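Local coordinates for oligopeptide-binding protein oppA (PDB 3DRF), which captures oligopeptides outside the cell, closing over them like a Venus fly-trap, and serves the ABC transporter that imports them, at residues L353-S359 with P538-L543; R333-G337 with W433-V438; S51-N55 with G132-W136; T260-V264 with M278-Q282. All coordinates share one frame; numbering follows the deposited sequence.

Interaction 1. Residues L353-S359 with P538-L543; sequences LSTPANS and PTNFML
The Phe541 ring takes the methyl of Ala357 on one face, CB standing 3.6 Å from the ring centroid and almost over its centre, a CH-pi contact; at the ring's edge lies OD1 of Asn358, 3.5 Å from CE2, its amide plane turned 78° from the ring and its ND2 bonded to Val373 O. This is the end of an antiparallel beta ladder in which the short strand 354-356 pairs with strand 536-549. Thr355 and Phe541 form the hydrogen-bonded pair, N to O in both directions, and Leu543 N bonds Leu353 O beyond it. Pro356 suits a non-hydrogen-bonded site, where its missing N-H costs nothing toward Asn540. With CG anti to the carbonyl carbon (chi1 -57°), the Phe541 ring reaches the turn after the strand, where alanine is small enough to sit directly over it. A serine in place of Phe541 would probably leave the Ala357 methyl without its aromatic floor and open a gap beside Ser359. A classic beta bulge sets both Thr539 and Asn540 opposite Ser303. Asn540 ND2 bonds Asp346 and only weakly Thr355 O. At the bulge, Ala357 N donates to Thr539 O at 2.8 Å, nearly straight at 174° but from above the carbonyl plane.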
loop_
_atom_site.group_PDB
_atom_site.type_symbol
_atom_site.label_atom_id
_atom_site.label_comp_id
_atom_site.label_asym_id
_atom_site.label_seq_id
_atom_site.Cartn_x
_atom_site.Cartn_y
_atom_site.Cartn_z
ATOM N N LEU A 353 16.835 -11.890 1.271
ATOM C CA LEU A 353 15.455 -11.579 1.600
ATOM C C LEU A 353 14.627 -11.133 0.409
ATOM O O LEU A 353 13.459 -11.292 0.458
ATOM C CB LEU A 353 15.419 -10.506 2.664
ATOM C CG LEU A 353 15.970 -10.924 4.020
ATOM C CD1 LEU A 353 16.162 -9.636 4.796
ATOM C CD2 LEU A 353 14.943 -11.755 4.727
ATOM N N SER A 354 15.276 -10.628 -0.626
ATOM C CA SER A 354 14.566 -10.139 -1.836
ATOM C C SER A 354 14.777 -11.105 -2.982
ATOM O O SER A 354 15.887 -11.492 -3.258
ATOM C CB SER A 354 15.064 -8.750 -2.238
ATOM O OG SER A 354 14.769 -7.819 -1.242
ATOM N N THR A 355 13.717 -11.418 -3.670
ATOM C CA THR A 355 13.729 -12.298 -4.818
ATOM C C THR A 355 13.179 -11.526 -6.035
ATOM O O THR A 355 12.112 -11.014 -5.970
ATOM C CB THR A 355 12.823 -13.539 -4.567
ATOM O OG1 THR A 355 13.298 -14.250 -3.394
ATOM C CG2 THR A 355 12.860 -14.454 -5.769
ATOM N N PRO A 356 13.911 -11.509 -7.133
ATOM C CA PRO A 356 13.414 -10.806 -8.333
ATOM C C PRO A 356 12.024 -11.342 -8.707
ATOM O O PRO A 356 11.853 -12.549 -8.819
ATOM C CB PRO A 356 14.428 -11.201 -9.436
ATOM C CG PRO A 356 15.747 -11.359 -8.633
ATOM C CD PRO A 356 15.296 -12.032 -7.349
ATOM N N ALA A 357 11.080 -10.439 -8.856
ATOM C CA ALA A 357 9.701 -10.808 -9.153
ATOM C C ALA A 357 9.513 -11.145 -10.635
ATOM O O ALA A 357 10.032 -10.522 -11.462
ATOM C CB ALA A 357 8.749 -9.638 -8.769
ATOM N N ASN A 358 8.718 -12.177 -10.885
ATOM C CA ASN A 358 8.303 -12.554 -12.246
ATOM C C ASN A 358 6.992 -11.889 -12.697
ATOM O O ASN A 358 6.668 -11.916 -13.833
ATOM C CB ASN A 358 8.135 -14.104 -12.352
ATOM C CG ASN A 358 6.980 -14.627 -11.515
ATOM O OD1 ASN A 358 6.793 -14.209 -10.411
ATOM N ND2 ASN A 358 6.205 -15.518 -12.080
ATOM N N SER A 359 6.288 -11.346 -11.731
ATOM C CA SER A 359 4.936 -10.761 -11.929
ATOM C C SER A 359 4.564 -9.881 -10.732
ATOM O O SER A 359 5.299 -9.742 -9.834
ATOM C CB SER A 359 3.891 -11.870 -12.115
ATOM O OG SER A 359 3.437 -12.288 -10.851
ATOM N N PRO A 538 7.617 -5.451 -12.836
ATOM C CA PRO A 538 7.743 -5.977 -11.458
ATOM C C PRO A 538 9.227 -5.979 -11.069
ATOM O O PRO A 538 10.050 -6.311 -11.864
ATOM C CB PRO A 538 7.232 -7.417 -11.557
ATOM C CG PRO A 538 6.384 -7.438 -12.832
ATOM C CD PRO A 538 7.066 -6.474 -13.761
ATOM N N THR A 539 9.536 -5.663 -9.848
ATOM C CA THR A 539 10.950 -5.631 -9.369
ATOM C C THR A 539 11.237 -6.804 -8.400
ATOM O O THR A 539 11.831 -7.748 -8.758
ATOM C CB THR A 539 11.293 -4.224 -8.796
ATOM O OG1 THR A 539 10.977 -3.270 -9.810
ATOM C CG2 THR A 539 12.801 -4.151 -8.473
ATOM N N ASN A 540 10.780 -6.661 -7.167
ATOM C CA ASN A 540 11.014 -7.675 -6.097
ATOM C C ASN A 540 9.782 -8.150 -5.296
ATOM O O ASN A 540 8.833 -7.435 -5.067
ATOM C CB ASN A 540 12.005 -7.143 -5.065
ATOM C CG ASN A 540 13.436 -7.124 -5.562
ATOM O OD1 ASN A 540 14.132 -6.185 -5.351
ATOM N ND2 ASN A 540 13.820 -8.123 -6.160
ATOM N N PHE A 541 9.880 -9.411 -4.892
ATOM C CA PHE A 541 9.151 -9.983 -3.771
ATOM C C PHE A 541 10.126 -9.996 -2.587
ATOM O O PHE A 541 11.312 -9.927 -2.768
ATOM C CB PHE A 541 8.707 -11.417 -4.078
ATOM C CG PHE A 541 7.838 -11.579 -5.339
ATOM C CD1 PHE A 541 6.800 -10.692 -5.678
ATOM C CD2 PHE A 541 8.029 -12.654 -6.127
ATOM C CE1 PHE A 541 6.020 -10.936 -6.826
ATOM C CE2 PHE A 541 7.245 -12.868 -7.225
ATOM C CZ PHE A 541 6.261 -12.002 -7.565
ATOM N N MET A 542 9.568 -10.114 -1.392
ATOM C CA MET A 542 10.377 -10.033 -0.180
ATOM C C MET A 542 9.839 -10.858 0.973
ATOM O O MET A 542 8.687 -11.202 1.024
ATOM C CB MET A 542 10.445 -8.548 0.292
ATOM C CG MET A 542 11.720 -8.082 0.999
ATOM S SD MET A 542 11.752 -6.283 0.850
ATOM C CE MET A 542 10.241 -5.864 1.631
ATOM N N LEU A 543 10.778 -11.168 1.867
ATOM C CA LEU A 543 10.478 -11.593 3.239
ATOM C C LEU A 543 10.753 -10.420 4.168
ATOM O O LEU A 543 11.693 -9.737 3.965
ATOM C CB LEU A 543 11.390 -12.764 3.702
ATOM C CG LEU A 543 11.387 -14.021 2.864
ATOM C CD1 LEU A 543 12.422 -15.081 3.430
ATOM C CD2 LEU A 543 10.010 -14.530 2.838
HETATM O O HOH W 1 12.558 -8.956 -11.278
HETATM O O HOH W 2 9.654 -8.895 -13.708
#

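Interaction 2. Residues R333-G337 with W433-V438; sequences RQAIG and WKKIGV
One hydrogen bond joins the two segments: the indole NE1 of Trp433 donates to Ile336 O over 3.0 Å, with an N-H...O angle of 166°. The oxygen lies at the indole's edge, in the ring plane, and the donor is tilted 16° from the carbonyl plane. Tryptophan suits the place because it brings a donor to a buried helix carbonyl while the rest of its ring system remains apolar. The closest apolar contact involves the same pair. With CG1 beside the backbone N (chi1 -71°), Ile336 turns its CG2 branch anti to N, which sets this methyl beside the bond, 3.6 Å from Trp433 CE2. A phenylalanine in place of Trp433 would probably leave the Ile336 carbonyl without this donor and the CG2 methyl less well covered. Farther along, Ile436 CD1 comes to 3.7 Å from Ala335 O, and Ile336 CD1 meets Val438 CG1 at 4.3 Å, branched chains filling the space between helix 330-339 and the end of helix 422-435. Tyr413 adds an edge-to-face ring contact to Trp433. Backbone bonds finish the helix: Val438 N returns to Trp433 O and Gly437 N to Lys434 O, with glycine accommodating the positive phi, a Schellman motif.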
loop_
_atom_site.group_PDB
_atom_site.type_symbol
_atom_site.label_atom_id
_atom_site.label_comp_id
_atom_site.label_asym_id
_atom_site.label_seq_id
_atom_site.Cartn_x
_atom_site.Cartn_y
_atom_site.Cartn_z
ATOM N N ARG A 333 9.688 0.504 -23.449
ATOM C CA ARG A 333 9.270 0.053 -22.082
ATOM C C ARG A 333 9.845 -1.322 -21.747
ATOM O O ARG A 333 10.363 -1.534 -20.730
ATOM C CB ARG A 333 7.706 0.000 -21.952
ATOM C CG ARG A 333 7.097 1.438 -22.100
ATOM C CD ARG A 333 5.603 1.511 -21.669
ATOM N NE ARG A 333 4.752 0.499 -22.347
ATOM C CZ ARG A 333 4.083 0.711 -23.475
ATOM N NH1 ARG A 333 4.185 1.858 -24.122
ATOM N NH2 ARG A 333 3.320 -0.238 -24.006
ATOM N N GLN A 334 9.728 -2.239 -22.704
ATOM C CA GLN A 334 10.229 -3.596 -22.517
ATOM C C GLN A 334 11.766 -3.618 -22.409
ATOM O O GLN A 334 12.311 -4.243 -21.541
ATOM C CB GLN A 334 9.783 -4.489 -23.697
ATOM C CG GLN A 334 8.228 -4.791 -23.713
ATOM C CD GLN A 334 7.832 -5.605 -24.910
ATOM O OE1 GLN A 334 8.614 -5.803 -25.779
ATOM N NE2 GLN A 334 6.629 -6.120 -24.904
ATOM N N ALA A 335 12.419 -2.847 -23.285
ATOM C CA ALA A 335 13.900 -2.821 -23.337
ATOM C C ALA A 335 14.484 -2.325 -21.991
ATOM O O ALA A 335 15.401 -2.862 -21.475
ATOM C CB ALA A 335 14.422 -1.949 -24.555
ATOM N N ILE A 336 13.867 -1.273 -21.469
ATOM C CA ILE A 336 14.342 -0.657 -20.219
ATOM C C ILE A 336 14.186 -1.672 -19.046
ATOM O O ILE A 336 14.981 -1.751 -18.194
ATOM C CB ILE A 336 13.649 0.700 -20.020
ATOM C CG1 ILE A 336 14.211 1.698 -21.045
ATOM C CG2 ILE A 336 13.845 1.249 -18.541
ATOM C CD1 ILE A 336 13.449 3.062 -21.103
ATOM N N GLY A 337 13.120 -2.476 -19.105
ATOM C CA GLY A 337 12.934 -3.593 -18.158
ATOM C C GLY A 337 13.990 -4.709 -18.296
ATOM O O GLY A 337 14.563 -5.103 -17.362
ATOM N N TRP A 433 21.339 1.075 -18.293
ATOM C CA TRP A 433 20.610 1.754 -19.341
ATOM C C TRP A 433 21.555 2.409 -20.388
ATOM O O TRP A 433 21.268 2.398 -21.532
ATOM C CB TRP A 433 19.627 2.744 -18.661
ATOM C CG TRP A 433 18.462 1.974 -17.999
ATOM C CD1 TRP A 433 17.934 0.837 -18.423
ATOM C CD2 TRP A 433 17.801 2.293 -16.775
ATOM N NE1 TRP A 433 16.939 0.409 -17.589
ATOM C CE2 TRP A 433 16.835 1.296 -16.560
ATOM C CE3 TRP A 433 17.903 3.340 -15.871
ATOM C CZ2 TRP A 433 15.966 1.305 -15.460
ATOM C CZ3 TRP A 433 17.036 3.352 -14.736
ATOM C CH2 TRP A 433 16.097 2.325 -14.538
ATOM N N LYS A 434 22.681 2.909 -19.918
ATOM C CA LYS A 434 23.710 3.411 -20.845
ATOM C C LYS A 434 24.194 2.284 -21.790
ATOM O O LYS A 434 24.418 2.540 -22.941
ATOM C CB LYS A 434 24.844 4.039 -20.048
ATOM C CG LYS A 434 25.981 4.605 -20.946
ATOM C CD LYS A 434 26.999 5.341 -20.086
ATOM C CE LYS A 434 28.108 6.046 -20.937
ATOM N NZ LYS A 434 29.231 6.489 -20.048
ATOM N N LYS A 435 24.328 1.067 -21.282
ATOM C CA LYS A 435 24.695 -0.085 -22.136
ATOM C C LYS A 435 23.725 -0.305 -23.286
ATOM O O LYS A 435 24.119 -0.825 -24.303
ATOM C CB LYS A 435 24.818 -1.404 -21.346
ATOM C CG LYS A 435 25.871 -1.414 -20.218
ATOM C CD LYS A 435 25.764 -2.733 -19.404
ATOM C CE LYS A 435 26.720 -2.763 -18.253
ATOM N NZ LYS A 435 26.599 -4.024 -17.568
ATOM N N ILE A 436 22.470 0.074 -23.127
ATOM C CA ILE A 436 21.481 -0.072 -24.234
ATOM C C ILE A 436 21.155 1.241 -24.947
ATOM O O ILE A 436 20.243 1.315 -25.668
ATOM C CB ILE A 436 20.157 -0.782 -23.800
ATOM C CG1 ILE A 436 19.421 0.059 -22.730
ATOM C CG2 ILE A 436 20.457 -2.277 -23.280
ATOM C CD1 ILE A 436 17.944 -0.328 -22.526
ATOM N N GLY A 437 21.954 2.257 -24.704
ATOM C CA GLY A 437 21.851 3.534 -25.393
ATOM C C GLY A 437 20.709 4.446 -24.948
ATOM O O GLY A 437 20.272 5.271 -25.658
ATOM N N VAL A 438 20.343 4.283 -23.692
ATOM C CA VAL A 438 19.329 5.135 -23.058
ATOM C C VAL A 438 20.018 6.009 -22.009
ATOM O O VAL A 438 20.666 5.523 -21.121
ATOM C CB VAL A 438 18.234 4.269 -22.403
ATOM C CG1 VAL A 438 17.162 5.195 -21.730
ATOM C CG2 VAL A 438 17.598 3.369 -23.485
#

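Interaction 3. Residues S51-N55 with G132-W136; sequences SGLSN and GSDRW
Arg135 holds the carbonyl of Ser54 side-on, with two nitrogens on one oxygen: NE lies 3.1 Å and NH1 3.0 Å from Ser54 O. The acceptor is 8° out of the guanidinium plane, so the oxygen lies at the edge of the group, with both N-H...O angles, near 148°, bent as a shared acceptor requires. The pair belongs to the peptide-binding site of this solute-binding fold, where two loops meet: NH1 also bonds the backbone of the bound peptide, and Asn55 offers its own backbone to the ligand. Arginine suits the place because one flat group can grip a protein carbonyl and still serve the peptide; its chain runs extended from CG to NE to span the gap. Next to it, Asn55 ND2 donates to Asp134 OD2 at 2.9 Å, meeting the carboxylate on its anti side, with the two planes 40° apart. The amide's other end, OD1, takes a bond from Tyr491, so an asparagine, donor and acceptor in one, fits between them. Ser133 works in two directions: OG donates to Gly52 O at 2.8 Å and accepts from Arg135 N, and this second bond makes an ST turn that shapes the backbone from which the arginine projects. Ser54 OG turns elsewhere, to Gln69. Packing is slighter: Leu53 CD2 rests 4.1 Å from Ser133 CB. Between the loops a water accepts from Asp134 N and lies within bonding distance of Gly52 O and Asn55 OD1, the latter at 2.8 Å.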
loop_
_atom_site.group_PDB
_atom_site.type_symbol
_atom_site.label_atom_id
_atom_site.label_comp_id
_atom_site.label_asym_id
_atom_site.label_seq_id
_atom_site.Cartn_x
_atom_site.Cartn_y
_atom_site.Cartn_z
ATOM N N SER A 51 -8.066 6.177 8.047
ATOM C CA SER A 51 -7.556 5.316 6.971
ATOM C C SER A 51 -7.716 5.950 5.599
ATOM O O SER A 51 -6.786 5.939 4.790
ATOM C CB SER A 51 -8.259 3.957 7.009
ATOM O OG SER A 51 -7.729 3.046 6.071
ATOM N N GLY A 52 -8.873 6.533 5.328
ATOM C CA GLY A 52 -9.176 7.041 4.003
ATOM C C GLY A 52 -8.234 8.150 3.577
ATOM O O GLY A 52 -8.037 8.387 2.385
ATOM N N LEU A 53 -7.655 8.884 4.527
ATOM C CA LEU A 53 -6.799 10.031 4.207
ATOM C C LEU A 53 -5.282 9.727 4.334
ATOM O O LEU A 53 -4.483 10.592 4.169
ATOM C CB LEU A 53 -7.127 11.188 5.175
ATOM C CG LEU A 53 -8.638 11.609 5.200
ATOM C CD1 LEU A 53 -8.835 12.895 6.058
ATOM C CD2 LEU A 53 -9.214 11.859 3.767
ATOM N N SER A 54 -4.938 8.504 4.699
ATOM C CA SER A 54 -3.543 8.105 4.950
ATOM C C SER A 54 -3.099 7.153 3.850
ATOM O O SER A 54 -3.726 6.191 3.634
ATOM C CB SER A 54 -3.526 7.384 6.307
ATOM O OG SER A 54 -2.225 6.838 6.576
ATOM N N ASN A 55 -1.975 7.437 3.211
ATOM C CA ASN A 55 -1.497 6.635 2.070
ATOM C C ASN A 55 -0.310 5.719 2.354
ATOM O O ASN A 55 -0.066 4.874 1.581
ATOM C CB ASN A 55 -1.122 7.553 0.905
ATOM C CG ASN A 55 -2.306 8.341 0.354
ATOM O OD1 ASN A 55 -3.353 7.840 0.136
ATOM N ND2 ASN A 55 -2.068 9.565 0.082
ATOM N N GLY A 132 -9.997 15.402 0.250
ATOM C CA GLY A 132 -8.664 15.261 -0.358
ATOM C C GLY A 132 -8.136 13.819 -0.422
ATOM O O GLY A 132 -6.991 13.644 -0.629
ATOM N N SER A 133 -8.990 12.823 -0.269
ATOM C CA SER A 133 -8.510 11.433 -0.320
ATOM C C SER A 133 -7.951 11.068 -1.694
ATOM O O SER A 133 -8.432 11.532 -2.655
ATOM C CB SER A 133 -9.660 10.452 -0.011
ATOM O OG SER A 133 -9.166 9.119 -0.036
ATOM N N ASP A 134 -6.923 10.213 -1.695
ATOM C CA ASP A 134 -6.344 9.678 -2.938
ATOM C C ASP A 134 -6.799 8.211 -3.161
ATOM O O ASP A 134 -6.277 7.577 -4.039
ATOM C CB ASP A 134 -4.807 9.744 -2.801
ATOM C CG ASP A 134 -4.322 11.161 -2.490
ATOM O OD1 ASP A 134 -4.658 12.031 -3.220
ATOM O OD2 ASP A 134 -3.678 11.328 -1.485
ATOM N N ARG A 135 -7.795 7.752 -2.384
ATOM C CA ARG A 135 -8.196 6.336 -2.373
ATOM C C ARG A 135 -9.499 5.984 -3.149
ATOM O O ARG A 135 -10.002 4.905 -3.044
ATOM C CB ARG A 135 -8.250 5.799 -0.936
ATOM C CG ARG A 135 -6.880 5.723 -0.243
ATOM C CD ARG A 135 -7.062 5.028 1.134
ATOM N NE ARG A 135 -5.758 4.771 1.779
ATOM C CZ ARG A 135 -4.998 3.738 1.511
ATOM N NH1 ARG A 135 -3.865 3.568 2.154
ATOM N NH2 ARG A 135 -5.362 2.866 0.613
ATOM N N TRP A 136 -9.966 6.893 -4.005
ATOM C CA TRP A 136 -11.050 6.526 -4.923
ATOM C C TRP A 136 -10.522 5.403 -5.877
ATOM O O TRP A 136 -9.364 5.349 -6.226
ATOM C CB TRP A 136 -11.580 7.780 -5.712
ATOM C CG TRP A 136 -12.810 7.392 -6.567
ATOM C CD1 TRP A 136 -12.812 7.244 -7.890
ATOM C CD2 TRP A 136 -14.142 6.997 -6.110
ATOM N NE1 TRP A 136 -14.066 6.834 -8.329
ATOM C CE2 TRP A 136 -14.875 6.634 -7.244
ATOM C CE3 TRP A 136 -14.755 6.900 -4.844
ATOM C CZ2 TRP A 136 -16.208 6.218 -7.174
ATOM C CZ3 TRP A 136 -16.049 6.484 -4.774
ATOM C CH2 TRP A 136 -16.774 6.168 -5.911
HETATM O O HOH W 3 -5.744 9.231 0.784
HETATM O O HOH W 4 -5.317 12.053 1.500
#

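Interaction 4. Residues T260-V264 with M278-Q282; sequences TAKSV and MVSSQ
Gln282 sets CG anti to its carbonyl carbon (chi1 -67°) and then runs extended, which carries its amide across to segment 260-264. There NE2 donates to Thr260 O at 2.9 Å. The bond is bent, with an angle of 143°, and comes from above the carbonyl plane, though the oxygen stays close to the plane of the glutamine amide. Glutamine suits this buried spot because both ends of its amide are used: OE1 receives a bond from Gln40. In the conformer described, Thr260 has OG1 beside the backbone N (chi1 -49°), where it bonds Asp42, and CG2 anti to N, 3.4 Å from Gln282 NE2; threonine thus divides its branches, CG2 also packing on Val279 CG2 at 3.9 Å. Met278, bent at its last torsion, brings CE to 4.0 Å from Ser263 CB. Small serine leaves room for that methyl, and its OG bonds Ser259 O and Gln40. Val264 CG2 lies more loosely, 4.3 Å from Gln282 CD. The contact thus joins the start of helix 263-268 to the turn between strand 274-276 and helix 283-287, with Gln40 of strand 34-40 bonding Gln282, Ser263 and Val279, and Tyr545 of strand 536-549 alongside Met278 and Gln282.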
loop_
_atom_site.group_PDB
_atom_site.type_symbol
_atom_site.label_atom_id
_atom_site.label_comp_id
_atom_site.label_asym_id
_atom_site.label_seq_id
_atom_site.Cartn_x
_atom_site.Cartn_y
_atom_site.Cartn_z
ATOM N N THR A 260 17.466 4.894 8.975
ATOM C CA THR A 260 18.159 3.699 8.542
ATOM C C THR A 260 19.597 3.648 9.075
ATOM O O THR A 260 20.055 2.594 9.508
ATOM C CB THR A 260 18.140 3.632 7.023
ATOM O OG1 THR A 260 16.794 3.864 6.581
ATOM C CG2 THR A 260 18.623 2.288 6.543
ATOM N N ALA A 261 20.275 4.791 9.100
ATOM C CA ALA A 261 21.705 4.856 9.530
ATOM C C ALA A 261 21.885 4.701 11.025
ATOM O O ALA A 261 22.935 4.350 11.455
ATOM C CB ALA A 261 22.311 6.187 9.069
ATOM N N LYS A 262 20.837 4.915 11.795
ATOM C CA LYS A 262 20.899 4.817 13.258
ATOM C C LYS A 262 20.274 3.534 13.837
ATOM O O LYS A 262 20.318 3.319 14.985
ATOM C CB LYS A 262 20.313 6.071 13.924
ATOM C CG LYS A 262 21.146 7.352 13.612
ATOM C CD LYS A 262 20.568 8.609 14.208
ATOM C CE LYS A 262 21.521 9.774 13.979
ATOM N NZ LYS A 262 22.696 9.480 14.806
ATOM N N SER A 263 19.699 2.711 12.983
ATOM C CA SER A 263 18.920 1.557 13.461
ATOM C C SER A 263 19.727 0.457 14.189
ATOM O O SER A 263 19.342 0.037 15.219
ATOM C CB SER A 263 18.122 0.917 12.310
ATOM O OG SER A 263 17.050 1.781 11.919
ATOM N N VAL A 264 20.806 -0.001 13.587
ATOM C CA VAL A 264 21.603 -1.076 14.202
ATOM C C VAL A 264 22.176 -0.628 15.585
ATOM O O VAL A 264 22.130 -1.336 16.506
ATOM C CB VAL A 264 22.719 -1.610 13.206
ATOM C CG1 VAL A 264 23.658 -2.563 13.942
ATOM C CG2 VAL A 264 22.037 -2.280 12.018
ATOM N N MET A 278 12.681 -2.762 8.929
ATOM C CA MET A 278 14.111 -2.683 8.620
ATOM C C MET A 278 14.465 -3.234 7.251
ATOM O O MET A 278 13.938 -4.228 6.859
ATOM C CB MET A 278 14.947 -3.388 9.702
ATOM C CG MET A 278 14.897 -2.648 11.032
ATOM S SD MET A 278 15.992 -3.418 12.277
ATOM C CE MET A 278 17.636 -3.005 11.624
ATOM N N VAL A 279 15.370 -2.541 6.573
ATOM C CA VAL A 279 15.795 -2.874 5.214
ATOM C C VAL A 279 16.554 -4.232 5.181
ATOM O O VAL A 279 17.235 -4.620 6.108
ATOM C CB VAL A 279 16.683 -1.761 4.600
ATOM C CG1 VAL A 279 15.809 -0.534 4.228
ATOM C CG2 VAL A 279 17.897 -1.393 5.467
ATOM N N SER A 280 16.436 -4.902 4.058
ATOM C CA SER A 280 17.064 -6.202 3.853
ATOM C C SER A 280 18.588 -6.170 4.011
ATOM O O SER A 280 19.175 -7.150 4.452
ATOM C CB SER A 280 16.714 -6.725 2.461
ATOM O OG SER A 280 15.319 -6.987 2.345
ATOM N N SER A 281 19.209 -5.040 3.696
ATOM C CA SER A 281 20.684 -4.951 3.730
ATOM C C SER A 281 21.263 -5.043 5.158
ATOM O O SER A 281 22.408 -5.307 5.310
ATOM C CB SER A 281 21.185 -3.685 3.065
ATOM O OG SER A 281 20.713 -2.534 3.748
ATOM N N GLN A 282 20.451 -4.789 6.172
ATOM C CA GLN A 282 20.879 -4.879 7.563
ATOM C C GLN A 282 20.643 -6.217 8.243
ATOM O O GLN A 282 20.941 -6.393 9.362
ATOM C CB GLN A 282 20.167 -3.739 8.356
ATOM C CG GLN A 282 20.644 -2.327 7.946
ATOM C CD GLN A 282 19.821 -1.226 8.522
ATOM O OE1 GLN A 282 18.776 -1.434 9.057
ATOM N NE2 GLN A 282 20.316 -0.044 8.380
#

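Of the four, interaction 3 bears on the bound peptide directly: Arg135 and Asn55 bond its backbone. The centres of interactions 1, 4 and 2 lie about 27, 29 and 35 Å from that of interaction 3. Interactions 1 and 4 touch: in the modelled conformer, Ser280 OG packs against Leu353 CB at 3.5 Å, with Ser354 and Met542 close by, so the ladder of 353-359 and 538-543 meets the turn of 278-282. Interactions 1 and 2 alternate along the chain and share strand 292-307 as a neighbour, yet their nearest atoms stay about 7 Å apart.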